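Local coordinates for putative cell adhesion protein (Bacteroides eggerthii, PDB 4GPV) that probably serves as a FimA-like fimbrial subunit that takes part in building a type of pilus found in bacteria of the human microbiome and in cell adhesion, at residues A[79-84]-A[139-144]; A[17-22]-A[145-150]; A[53-58]-A[85-90]; A[61-66]-A[74-79]; A[130-135]-A[192-197]. All coordinates share one frame; numbering follows the deposited sequence. Where two conformers were deposited one is given.

Contact 1. Residues A[79-84]-A[139-144]; sequences GTTAAK and VKFNGG
Aromatic and apolar packing centres on F141, its CG anti to the carbonyl carbon (chi1 -72°), whose ring is met over one face by the backbone of T81: T81 CA lies 4.0 Å from the centroid of the F141 ring, 21° off its normal, a CH-pi contact displaced toward the rim. The carbonyl oxygen of A83 sits in the ring plane, 3.5 Å from F141 CE2, where the weakly positive ring hydrogens suit it. Beside the ring, A83 CB packs on V139 CG1 at 4.2 Å; both are buried. T81 CG2 reaches G144 O at 3.5 Å, while T81 OG1 is engaged by the backbone N of E15.

One hydrogen bond crosses the contact, from V139 N to K84 O at 2.9 Å, nearly straight at the hydrogen (166°) but with the donor well above the carbonyl plane.

In 79-84, T80 OG1 accepts from A82 N at 3.0 Å, an ST turn within the type I beta turn T80 to A83 that leads into strand 83-90. In 139-144, glycine suits the positive phi of G143. There F141 to G144 form a type I' turn, typical of beta hairpins, in the connection between antiparallel strands 133-138 and 146-169.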
# COMPACT_ATOMS: atom_id res chain seq x y z
N GLY A 79 31.73 10.68 -2.23
CA GLY A 79 31.13 11.97 -1.90
C GLY A 79 32.06 12.95 -1.22
O GLY A 79 33.26 12.70 -1.08
N THR A 80 31.51 14.09 -0.82
CA THR A 80 32.34 15.15 -0.27
C THR A 80 31.73 15.72 1.01
O THR A 80 30.61 15.36 1.39
CB THR A 80 32.54 16.30 -1.30
OG1 THR A 80 31.40 17.14 -1.30
CG2 THR A 80 32.87 15.81 -2.74
N THR A 81 32.46 16.68 1.62
CA THR A 81 32.01 17.38 2.83
C THR A 81 30.89 18.39 2.51
O THR A 81 30.33 19.01 3.42
CB THR A 81 33.17 18.05 3.53
OG1 THR A 81 33.87 18.89 2.60
CG2 THR A 81 34.10 17.05 4.18
N ALA A 82 30.52 18.49 1.21
CA ALA A 82 29.41 19.33 0.77
C ALA A 82 28.06 18.60 0.91
O ALA A 82 27.03 19.25 0.78
CB ALA A 82 29.62 19.78 -0.66
N ALA A 83 28.05 17.25 1.16
CA ALA A 83 26.78 16.52 1.35
C ALA A 83 26.01 17.08 2.55
O ALA A 83 26.60 17.25 3.62
CB ALA A 83 27.05 15.03 1.54
N LYS A 84 24.70 17.35 2.37
CA LYS A 84 23.82 17.89 3.41
C LYS A 84 22.63 16.98 3.73
O LYS A 84 22.11 17.03 4.85
CB LYS A 84 23.27 19.25 2.99
CG LYS A 84 24.34 20.35 2.92
CD LYS A 84 24.92 20.76 4.28
CE LYS A 84 23.94 21.50 5.16
NZ LYS A 84 24.49 21.74 6.52
N VAL A 139 22.87 15.20 6.91
CA VAL A 139 24.27 14.76 6.95
C VAL A 139 25.04 15.83 7.72
O VAL A 139 24.97 17.00 7.34
CB VAL A 139 24.85 14.54 5.53
CG1 VAL A 139 26.33 14.20 5.59
CG2 VAL A 139 24.07 13.44 4.81
N LYS A 140 25.78 15.44 8.78
CA LYS A 140 26.54 16.39 9.61
C LYS A 140 28.00 15.97 9.73
O LYS A 140 28.28 14.82 10.05
CB LYS A 140 25.93 16.53 11.01
CG LYS A 140 24.58 17.24 11.01
CD LYS A 140 24.16 17.68 12.41
CE LYS A 140 23.34 16.66 13.16
NZ LYS A 140 23.08 17.10 14.56
N PHE A 141 28.92 16.90 9.44
CA PHE A 141 30.36 16.65 9.49
C PHE A 141 31.04 17.35 10.67
O PHE A 141 32.11 16.89 11.11
CB PHE A 141 31.04 17.10 8.19
CG PHE A 141 30.75 16.22 7.01
CD1 PHE A 141 31.50 15.06 6.79
CD2 PHE A 141 29.74 16.54 6.11
CE1 PHE A 141 31.23 14.25 5.69
CE2 PHE A 141 29.49 15.72 5.00
CZ PHE A 141 30.23 14.58 4.80
N ASN A 142 30.50 18.52 11.11
CA ASN A 142 31.05 19.37 12.19
C ASN A 142 32.55 19.72 11.96
O ASN A 142 33.39 19.54 12.85
CB ASN A 142 30.82 18.71 13.55
CG ASN A 142 29.46 19.01 14.12
OD1 ASN A 142 29.32 19.79 15.07
ND2 ASN A 142 28.42 18.41 13.54
N GLY A 143 32.86 20.21 10.76
CA GLY A 143 34.21 20.60 10.37
C GLY A 143 35.13 19.47 9.92
O GLY A 143 36.20 19.74 9.35
N GLY A 144 34.70 18.23 10.14
CA GLY A 144 35.47 17.04 9.79
C GLY A 144 35.17 16.49 8.41
O GLY A 144 34.39 17.06 7.66

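Contact 2. Residues A[17-22]-A[145-150]; sequences AVLTIK and TNAQVT
V149 and I21 form the apolar centre, lying side by side and pointing the same way from paired positions. I21 CD1 comes to 3.8 Å from V149 CB; with I21 CG1 anti to the carbonyl carbon (chi1 -44°), the branch carrying that methyl starts beside the backbone N. On the same face L19 CG meets A147 CB at 4.3 Å, and V139 and F141 of contact 1 add to this buried patch. Branched aliphatic side chains suit this buried face of the sheet, and the short A147 lies beside the larger L19.

Outside this row, strands 18-22 and 146-150 run parallel with an angle of 18° between their directions. Five backbone hydrogen bonds join them, alternating in direction; the link from V149 N to T20 O, at 2.8 Å, is nearly straight, and V18 N reaches T145 O at 3.0 Å.

The other face, with V18, T20, K22, N146, Q148 and T150, is largely polar. A water joins the two strands there, held by T20 OG1 at 2.9 Å and donating to A147 O at 3.0 Å. A147 O, which also accepts from T20 N, thus has two donors. The extended K22 chain runs near the Q148 side chain. The chemistry is that of an amphipathic strand pair: aliphatic groups turn toward the protein core, while hydroxyls, amides and an ammonium group form a face suited to solvent.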
# COMPACT_ATOMS: atom_id res chain seq x y z
N ALA A 17 35.07 12.94 1.48
CA ALA A 17 34.53 12.52 2.75
C ALA A 17 34.28 11.04 2.76
O ALA A 17 34.24 10.39 1.70
CB ALA A 17 33.23 13.27 3.01
N VAL A 18 34.11 10.50 3.96
CA VAL A 18 33.70 9.13 4.20
C VAL A 18 32.39 9.22 4.95
O VAL A 18 32.33 9.88 6.00
CB VAL A 18 34.74 8.26 4.94
CG1 VAL A 18 34.22 6.83 5.10
CG2 VAL A 18 36.09 8.28 4.22
N LEU A 19 31.35 8.63 4.40
CA LEU A 19 30.01 8.62 4.99
C LEU A 19 29.64 7.19 5.30
O LEU A 19 29.76 6.32 4.42
CB LEU A 19 28.99 9.23 4.02
CG LEU A 19 28.93 10.75 3.90
CD1 LEU A 19 29.68 11.22 2.69
CD2 LEU A 19 27.47 11.20 3.75
N THR A 20 29.22 6.93 6.54
CA THR A 20 28.77 5.61 6.97
C THR A 20 27.27 5.72 7.13
O THR A 20 26.80 6.55 7.90
CB THR A 20 29.50 5.17 8.26
OG1 THR A 20 30.91 5.17 8.02
CG2 THR A 20 29.07 3.78 8.72
N ILE A 21 26.52 4.93 6.34
CA ILE A 21 25.07 4.97 6.35
C ILE A 21 24.59 3.73 7.07
O ILE A 21 25.06 2.63 6.77
CB ILE A 21 24.44 5.08 4.92
CG1 ILE A 21 25.16 6.12 4.01
CG2 ILE A 21 22.89 5.30 4.98
CD1 ILE A 21 24.94 7.66 4.32
N LYS A 22 23.71 3.92 8.04
CA LYS A 22 23.07 2.85 8.80
C LYS A 22 21.57 2.89 8.54
O LYS A 22 20.97 3.96 8.62
CB LYS A 22 23.34 2.97 10.32
CG LYS A 22 24.74 2.62 10.78
CD LYS A 22 24.82 2.75 12.31
CE LYS A 22 26.17 2.40 12.89
NZ LYS A 22 26.16 2.50 14.38
N THR A 145 35.79 15.36 8.09
CA THR A 145 35.65 14.70 6.79
C THR A 145 34.93 13.35 6.95
O THR A 145 34.86 12.59 6.00
CB THR A 145 37.05 14.55 6.17
OG1 THR A 145 36.94 13.96 4.88
CG2 THR A 145 37.94 13.71 7.00
N ASN A 146 34.39 13.08 8.14
CA ASN A 146 33.71 11.82 8.42
C ASN A 146 32.33 12.07 8.95
O ASN A 146 32.13 12.95 9.79
CB ASN A 146 34.50 10.99 9.42
CG ASN A 146 35.94 10.86 9.06
OD1 ASN A 146 36.78 11.67 9.47
ND2 ASN A 146 36.23 9.89 8.21
N ALA A 147 31.37 11.32 8.45
CA ALA A 147 29.99 11.47 8.90
C ALA A 147 29.33 10.11 9.12
O ALA A 147 29.53 9.17 8.33
CB ALA A 147 29.17 12.28 7.90
N GLN A 148 28.56 10.02 10.20
CA GLN A 148 27.76 8.86 10.55
C GLN A 148 26.30 9.25 10.30
O GLN A 148 25.85 10.26 10.83
CB GLN A 148 28.02 8.43 12.01
CG GLN A 148 27.22 7.20 12.49
CD GLN A 148 27.55 5.92 11.74
OE1 GLN A 148 26.70 5.35 11.05
NE2 GLN A 148 28.78 5.44 11.88
N VAL A 149 25.59 8.52 9.41
CA VAL A 149 24.21 8.89 9.08
C VAL A 149 23.30 7.69 9.35
O VAL A 149 23.58 6.62 8.82
CB VAL A 149 24.07 9.37 7.60
CG1 VAL A 149 22.63 9.79 7.27
CG2 VAL A 149 25.04 10.51 7.27
N THR A 150 22.25 7.86 10.15
CA THR A 150 21.26 6.81 10.41
C THR A 150 19.97 7.22 9.69
O THR A 150 19.50 8.36 9.87
CB THR A 150 21.05 6.59 11.93
OG1 THR A 150 22.27 6.15 12.51
CG2 THR A 150 20.00 5.56 12.22
O HOH W 1 32.18 7.71 8.43

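Contact 3. Residues A[53-58]-A[85-90]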
# COMPACT_ATOMS: atom_id res chain seq x y z
N PHE A 53 21.06 8.36 -2.10
CA PHE A 53 21.28 9.60 -2.83
C PHE A 53 21.80 10.63 -1.85
O PHE A 53 21.23 10.81 -0.78
CB PHE A 53 19.99 10.12 -3.49
CG PHE A 53 19.28 9.11 -4.36
CD1 PHE A 53 18.45 8.14 -3.80
CD2 PHE A 53 19.42 9.14 -5.74
CE1 PHE A 53 17.80 7.20 -4.60
CE2 PHE A 53 18.78 8.18 -6.55
CZ PHE A 53 17.97 7.22 -5.97
N LEU A 54 22.89 11.32 -2.22
CA LEU A 54 23.45 12.35 -1.37
C LEU A 54 23.35 13.68 -2.08
O LEU A 54 23.71 13.75 -3.25
CB LEU A 54 24.92 12.06 -1.01
CG LEU A 54 25.19 10.78 -0.21
CD1 LEU A 54 26.72 10.52 -0.11
CD2 LEU A 54 24.60 10.86 1.16
N PHE A 55 22.84 14.72 -1.41
CA PHE A 55 22.69 16.03 -2.06
C PHE A 55 23.37 17.13 -1.32
O PHE A 55 23.42 17.12 -0.09
CB PHE A 55 21.20 16.39 -2.20
CG PHE A 55 20.45 15.42 -3.07
CD1 PHE A 55 20.58 15.45 -4.45
CD2 PHE A 55 19.63 14.45 -2.51
CE1 PHE A 55 19.90 14.53 -5.26
CE2 PHE A 55 18.95 13.53 -3.31
CZ PHE A 55 19.09 13.57 -4.68
N ARG A 56 23.86 18.12 -2.07
CA ARG A 56 24.47 19.31 -1.51
C ARG A 56 23.36 20.30 -1.08
O ARG A 56 22.18 20.05 -1.35
CB ARG A 56 25.45 19.93 -2.51
CG ARG A 56 26.55 18.95 -2.86
CD ARG A 56 27.61 19.46 -3.81
NE ARG A 56 28.56 18.38 -4.04
CZ ARG A 56 29.30 18.23 -5.13
NH1 ARG A 56 29.28 19.14 -6.09
NH2 ARG A 56 30.11 17.19 -5.24
N GLU A 57 23.74 21.41 -0.41
CA GLU A 57 22.81 22.43 0.10
C GLU A 57 21.88 22.95 -1.02
O GLU A 57 20.68 23.14 -0.78
CB GLU A 57 23.60 23.59 0.76
CG GLU A 57 22.77 24.73 1.34
CD GLU A 57 21.78 24.43 2.45
OE1 GLU A 57 22.03 23.50 3.26
OE2 GLU A 57 20.77 25.16 2.55
N GLY A 58 22.43 23.15 -2.21
CA GLY A 58 21.67 23.64 -3.35
C GLY A 58 20.94 22.62 -4.19
O GLY A 58 20.49 22.94 -5.29
N LYS A 85 22.17 16.19 2.75
CA LYS A 85 21.01 15.31 2.91
C LYS A 85 21.26 13.97 2.29
O LYS A 85 21.85 13.89 1.21
CB LYS A 85 19.78 15.93 2.22
CG LYS A 85 19.09 17.05 2.99
CD LYS A 85 18.17 16.55 4.11
CE LYS A 85 16.83 16.02 3.65
NZ LYS A 85 16.08 15.45 4.79
N ALA A 86 20.78 12.90 2.96
CA ALA A 86 20.85 11.53 2.45
C ALA A 86 19.44 11.00 2.34
O ALA A 86 18.65 11.17 3.28
CB ALA A 86 21.69 10.66 3.39
N TYR A 87 19.07 10.49 1.16
CA TYR A 87 17.78 9.85 0.92
C TYR A 87 18.05 8.41 0.60
O TYR A 87 19.03 8.10 -0.12
CB TYR A 87 17.07 10.52 -0.25
CG TYR A 87 16.59 11.93 0.02
CD1 TYR A 87 17.44 13.02 -0.13
CD2 TYR A 87 15.25 12.18 0.27
CE1 TYR A 87 16.99 14.32 0.09
CE2 TYR A 87 14.78 13.48 0.45
CZ TYR A 87 15.65 14.55 0.36
OH TYR A 87 15.18 15.83 0.54
N VAL A 88 17.20 7.52 1.12
CA VAL A 88 17.36 6.07 0.89
C VAL A 88 16.03 5.51 0.38
O VAL A 88 14.98 5.79 0.95
CB VAL A 88 17.83 5.30 2.16
CG1 VAL A 88 17.91 3.79 1.91
CG2 VAL A 88 19.19 5.82 2.66
N VAL A 89 16.10 4.71 -0.67
CA VAL A 89 14.94 4.00 -1.20
C VAL A 89 15.34 2.53 -1.23
O VAL A 89 16.36 2.21 -1.82
CB VAL A 89 14.45 4.50 -2.58
CG1 VAL A 89 13.26 3.67 -3.06
CG2 VAL A 89 14.06 5.98 -2.55
N ALA A 90 14.55 1.66 -0.61
CA ALA A 90 14.86 0.23 -0.62
C ALA A 90 13.89 -0.53 -1.51
O ALA A 90 12.70 -0.16 -1.62
CB ALA A 90 14.75 -0.33 0.80
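F55 and Y87 bring their rings together with planes at 76° and centroids 5.6 Å apart. F55 CG is anti to the carbonyl carbon (chi1 -62°), beside the backbone N, and Y87 CD1 stands at the edge of the F55 ring, 3.5 Å from F55 CD2. At the rim of the F53 ring lies a backbone group, Y87 O, 3.7 Å from F53 CD1; F53 O lies near the plane of the Y87 ring, at its edge. Outside the segments Y87 meets F195 edge-to-face, its OH bonds E106, and helix 106-111 packs on both F55 and Y87. Large aromatic residues suit this buried layer between sheet and helix, because their rings reach well beyond the strands. An alanine at F55 would probably open a gap beside Y87 CD1 and L109, leaving the tyrosine ring less firmly held.

The two segments are neighbouring antiparallel strands of the mixed sheet at this end of the fold. F53 with Y87 and F55 with K85 are hydrogen-bonded pairs: F53 N donates to Y87 O at 2.8 Å, whereas K85 N to F55 O is longer, at 3.2 Å. Between them L54 and A86 form a non-hydrogen-bonded pair facing the other way, where L54 CD2 lies 3.7 Å from A86 CB, the short alanine accommodating the leucine branch. K85 leads its chain away from strand 53-56, and its NZ makes a salt bridge with E136.

Contact 4. Residues A[61-66]-A[74-79]; sequences LDCAPY and ATITTG
Y66 carries its CG anti to the backbone N (chi1 176°), which places Y66 CG 3.9 Å from I76 CG1. I76 in turn has CG1 anti to the carbonyl carbon (chi1 -63°), where it meets the Y66 ring atoms CG and CD1. The two side chains cross obliquely. They join the loop leading into strand 66-68 to strand 73-76, a part of the mixed beta sheet in which 73-76 pairs with 18-24 and 66-68 with 50-56.

No direct hydrogen bond crosses between the segments; apolar packing and water do the joining. Y66 CE2 lies 3.5 Å from A74 CB, and at the root of the side chain Y66 CB touches I76 CD1 at 3.8 Å. A tyrosine suits this partly exposed place, its ring long enough to meet both A74 and I76. An alanine at Y66 would probably uncover the methyl of A74 and the CG1 branch of I76, opening a gap between the loop and strand 73-76.

Further along, C63 packs its CB on T78 O at 3.4 Å. Two waters bridge the segments: one donates to D62 O (2.7 Å) and to T78 O (2.8 Å), the other donates to A64 O and pairs with T78 OG1 at 2.7 Å. The D62 carboxylate is gripped from outside, OD1 by a salt bridge with R56 NE and OD2 by T80 N. Glycine suits position 79, because a CB there would collide with D62 OD2, which already lies 3.2 Å from G79 CA.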
# COMPACT_ATOMS: atom_id res chain seq x y z
N LEU A 61 23.48 16.60 -6.84
CA LEU A 61 24.00 15.32 -6.37
C LEU A 61 25.45 15.52 -5.90
O LEU A 61 26.23 16.21 -6.55
CB LEU A 61 23.94 14.25 -7.47
CG LEU A 61 22.62 13.49 -7.58
CD1 LEU A 61 22.55 12.75 -8.88
CD2 LEU A 61 22.43 12.53 -6.39
N ASP A 62 25.80 14.97 -4.75
CA ASP A 62 27.15 15.14 -4.22
C ASP A 62 28.09 14.12 -4.86
O ASP A 62 29.31 14.29 -4.86
CB ASP A 62 27.11 15.00 -2.70
CG ASP A 62 28.46 15.21 -2.05
OD1 ASP A 62 29.09 16.27 -2.30
OD2 ASP A 62 28.92 14.28 -1.38
N CYS A 63 27.50 13.08 -5.44
CA CYS A 63 28.14 11.98 -6.14
C CYS A 63 27.06 11.11 -6.78
O CYS A 63 25.87 11.27 -6.46
CB CYS A 63 29.02 11.17 -5.19
SG CYS A 63 28.14 10.54 -3.72
N ALA A 64 27.47 10.16 -7.64
CA ALA A 64 26.51 9.23 -8.26
C ALA A 64 25.82 8.37 -7.16
O ALA A 64 26.45 8.02 -6.16
CB ALA A 64 27.22 8.34 -9.29
N PRO A 65 24.53 8.02 -7.32
CA PRO A 65 23.85 7.21 -6.29
C PRO A 65 24.53 5.88 -5.99
O PRO A 65 25.14 5.24 -6.87
CB PRO A 65 22.45 7.02 -6.86
CG PRO A 65 22.28 8.19 -7.80
CD PRO A 65 23.62 8.36 -8.42
N TYR A 66 24.49 5.50 -4.71
CA TYR A 66 25.08 4.26 -4.22
C TYR A 66 24.09 3.13 -4.37
O TYR A 66 22.93 3.26 -3.93
CB TYR A 66 25.51 4.41 -2.75
CG TYR A 66 26.05 3.15 -2.12
CD1 TYR A 66 27.40 2.80 -2.25
CD2 TYR A 66 25.21 2.26 -1.45
CE1 TYR A 66 27.90 1.62 -1.70
CE2 TYR A 66 25.70 1.07 -0.92
CZ TYR A 66 27.04 0.76 -1.03
OH TYR A 66 27.51 -0.40 -0.48
N ALA A 74 26.26 0.95 4.71
CA ALA A 74 27.06 1.29 3.52
C ALA A 74 28.18 2.26 3.89
O ALA A 74 27.98 3.13 4.73
CB ALA A 74 26.17 1.92 2.45
N THR A 75 29.37 2.09 3.27
CA THR A 75 30.49 3.01 3.43
C THR A 75 30.65 3.70 2.07
O THR A 75 30.98 3.05 1.07
CB THR A 75 31.75 2.28 3.92
OG1 THR A 75 31.45 1.62 5.15
CG2 THR A 75 32.93 3.23 4.14
N ILE A 76 30.36 5.01 2.02
CA ILE A 76 30.42 5.75 0.77
C ILE A 76 31.66 6.65 0.80
O ILE A 76 31.80 7.46 1.72
CB ILE A 76 29.11 6.55 0.51
CG1 ILE A 76 27.89 5.58 0.36
CG2 ILE A 76 29.25 7.44 -0.73
CD1 ILE A 76 26.52 6.23 0.48
N THR A 77 32.55 6.52 -0.21
CA THR A 77 33.77 7.34 -0.22
C THR A 77 33.86 8.23 -1.47
O THR A 77 34.85 8.94 -1.64
CB THR A 77 35.02 6.44 -0.15
OG1 THR A 77 35.08 5.67 -1.35
CG2 THR A 77 35.02 5.53 1.07
N THR A 78 32.84 8.21 -2.32
CA THR A 78 32.85 8.98 -3.56
C THR A 78 32.27 10.39 -3.40
O THR A 78 32.31 11.18 -4.35
CB THR A 78 32.07 8.22 -4.63
OG1 THR A 78 30.82 7.83 -4.07
CG2 THR A 78 32.83 7.01 -5.15
N GLY A 79 31.73 10.68 -2.23
CA GLY A 79 31.13 11.97 -1.90
C GLY A 79 32.06 12.95 -1.22
O GLY A 79 33.26 12.70 -1.08
O HOH W 2 31.76 13.50 -5.81
O HOH W 3 29.21 7.50 -6.22

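Contact 5. Residues A[130-135]-A[192-197]; sequences NLWMSG and GRFFGS
W132, just before strand 133-138 of one mixed beta sheet, meets F194, just after strand 176-193 of the other, so the contact joins the two sheets deep in the protein. From its CB the tryptophan points toward F194, and CB and CG each lie 4.1 Å from F194 CE1. Farther out CD2 has F194 CE1 at 3.8 Å, and the approach is closest at W132 CE3, with F194 CZ 3.5 Å away. CZ3 still touches that same atom, which stands over one face of the indole, offset toward its rim. The planes of the two rings lie at 39° to each other. Broad apolar rings suit this buried junction; F194 also meets F100 edge-to-face, while V156 touches both W132 and F194.

At the other end of the contact, F195 brings CZ to S134 CB, and G135 O lies at the edge of its ring, 3.5 Å from F195 CE1. Y87 and helix 106-111 are further neighbours of this ring. Just beyond, R193 NE donates to F195 O, which ties the backbone just after strand 176-193.

A small hydroxyl suits S134, where it can satisfy a carbonyl close to apolar rings. With its OG between the backbone N and the carbonyl carbon (chi1 72°), S134 OG donates to F194 O at 2.8 Å, in the carbonyl plane and on a lone pair.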
# COMPACT_ATOMS: atom_id res chain seq x y z
N ASN A 130 9.08 -8.27 -0.91
CA ASN A 130 9.67 -7.06 -1.52
C ASN A 130 8.73 -5.91 -1.36
O ASN A 130 7.82 -5.72 -2.19
CB ASN A 130 10.03 -7.28 -3.01
CG ASN A 130 10.89 -6.16 -3.56
OD1 ASN A 130 12.10 -6.14 -3.33
ND2 ASN A 130 10.27 -5.15 -4.19
N LEU A 131 8.93 -5.14 -0.30
CA LEU A 131 8.11 -3.97 -0.03
C LEU A 131 8.97 -2.70 -0.16
O LEU A 131 10.04 -2.63 0.44
CB LEU A 131 7.47 -4.04 1.39
CG LEU A 131 6.43 -5.14 1.54
CD1 LEU A 131 6.09 -5.37 3.00
CD2 LEU A 131 5.18 -4.82 0.68
N TRP A 132 8.50 -1.72 -0.92
CA TRP A 132 9.26 -0.47 -1.05
C TRP A 132 9.30 0.26 0.28
O TRP A 132 8.28 0.30 0.97
CB TRP A 132 8.61 0.46 -2.10
CG TRP A 132 8.70 -0.02 -3.53
CD1 TRP A 132 9.49 -1.02 -4.02
CD2 TRP A 132 8.01 0.54 -4.66
NE1 TRP A 132 9.29 -1.16 -5.37
CE2 TRP A 132 8.41 -0.20 -5.79
CE3 TRP A 132 7.09 1.59 -4.81
CZ2 TRP A 132 7.90 0.07 -7.08
CZ3 TRP A 132 6.56 1.84 -6.09
CH2 TRP A 132 6.97 1.09 -7.20
N MSE A 133 10.46 0.80 0.65
CA MSE A 133 10.68 1.58 1.86
C MSE A 133 11.51 2.78 1.54
O MSE A 133 12.30 2.74 0.58
CB MSE A 133 11.37 0.76 2.96
CG MSE A 133 10.51 -0.42 3.46
SE MSE A 133 11.52 -1.51 4.71
CE MSE A 133 12.27 -2.81 3.53
N SER A 134 11.31 3.87 2.26
CA SER A 134 12.11 5.04 2.00
C SER A 134 12.31 5.83 3.28
O SER A 134 11.58 5.68 4.26
CB SER A 134 11.47 5.90 0.90
OG SER A 134 10.30 6.55 1.41
N GLY A 135 13.33 6.65 3.28
CA GLY A 135 13.65 7.48 4.44
C GLY A 135 14.69 8.51 4.08
O GLY A 135 15.27 8.45 3.00
N GLY A 192 2.73 5.70 -6.01
CA GLY A 192 3.47 5.51 -4.77
C GLY A 192 4.56 6.56 -4.73
O GLY A 192 5.51 6.48 -5.51
N ARG A 193 4.39 7.57 -3.87
CA ARG A 193 5.36 8.63 -3.70
C ARG A 193 6.37 8.22 -2.67
O ARG A 193 6.00 7.84 -1.54
CB ARG A 193 4.66 9.92 -3.24
CG ARG A 193 4.20 10.82 -4.35
CD ARG A 193 5.38 11.47 -5.06
NE ARG A 193 5.86 12.70 -4.43
CZ ARG A 193 5.50 13.92 -4.80
NH1 ARG A 193 4.60 14.10 -5.76
NH2 ARG A 193 6.01 14.98 -4.20
N PHE A 194 7.66 8.25 -3.04
CA PHE A 194 8.66 7.88 -2.06
C PHE A 194 8.93 8.99 -1.08
O PHE A 194 9.25 8.72 0.08
CB PHE A 194 9.98 7.48 -2.77
CG PHE A 194 9.80 6.30 -3.68
CD1 PHE A 194 9.94 5.00 -3.19
CD2 PHE A 194 9.50 6.47 -5.03
CE1 PHE A 194 9.78 3.89 -4.04
CE2 PHE A 194 9.31 5.36 -5.88
CZ PHE A 194 9.44 4.09 -5.38
N PHE A 195 8.89 10.26 -1.55
CA PHE A 195 9.16 11.43 -0.72
C PHE A 195 8.07 12.44 -0.95
O PHE A 195 7.07 12.14 -1.60
CB PHE A 195 10.56 11.99 -1.03
CG PHE A 195 11.62 10.95 -0.84
CD1 PHE A 195 12.00 10.55 0.44
CD2 PHE A 195 12.19 10.30 -1.93
CE1 PHE A 195 12.91 9.51 0.62
CE2 PHE A 195 13.11 9.27 -1.74
CZ PHE A 195 13.50 8.92 -0.46
N GLY A 196 8.21 13.61 -0.37
CA GLY A 196 7.17 14.62 -0.52
C GLY A 196 6.33 14.70 0.73
O GLY A 196 6.57 14.00 1.72
N SER A 197 5.35 15.57 0.67
CA SER A 197 4.51 15.85 1.82
C SER A 197 3.53 14.72 2.07
O SER A 197 3.21 13.94 1.18
CB SER A 197 3.74 17.14 1.60
OG SER A 197 2.76 16.93 0.59

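In the fold
Contacts 1 to 4 cluster at one end of the chain, their centres 8 to 12 Å apart, and all reach the sheet that holds strands 18-24, 83-90 and 146-169. Contacts 1 and 3 use strand 83-90, and contacts 1 and 4 share G79. Contact 2 closes the longest loop, within which contacts 1, 3 and 4 are nested, contact 4 lying inside contact 3. Backbone bonds tie strand 18-24 of contact 2 to strand 73-76 of contact 4. Contact 5 lies nearer the chain's centre, about 14 Å from contact 3 between centres, and reaches the second sheet through strand 176-193. This end is thus joined to the middle through strands 83-90 and 133-138, consistent with an elongated pilus subunit.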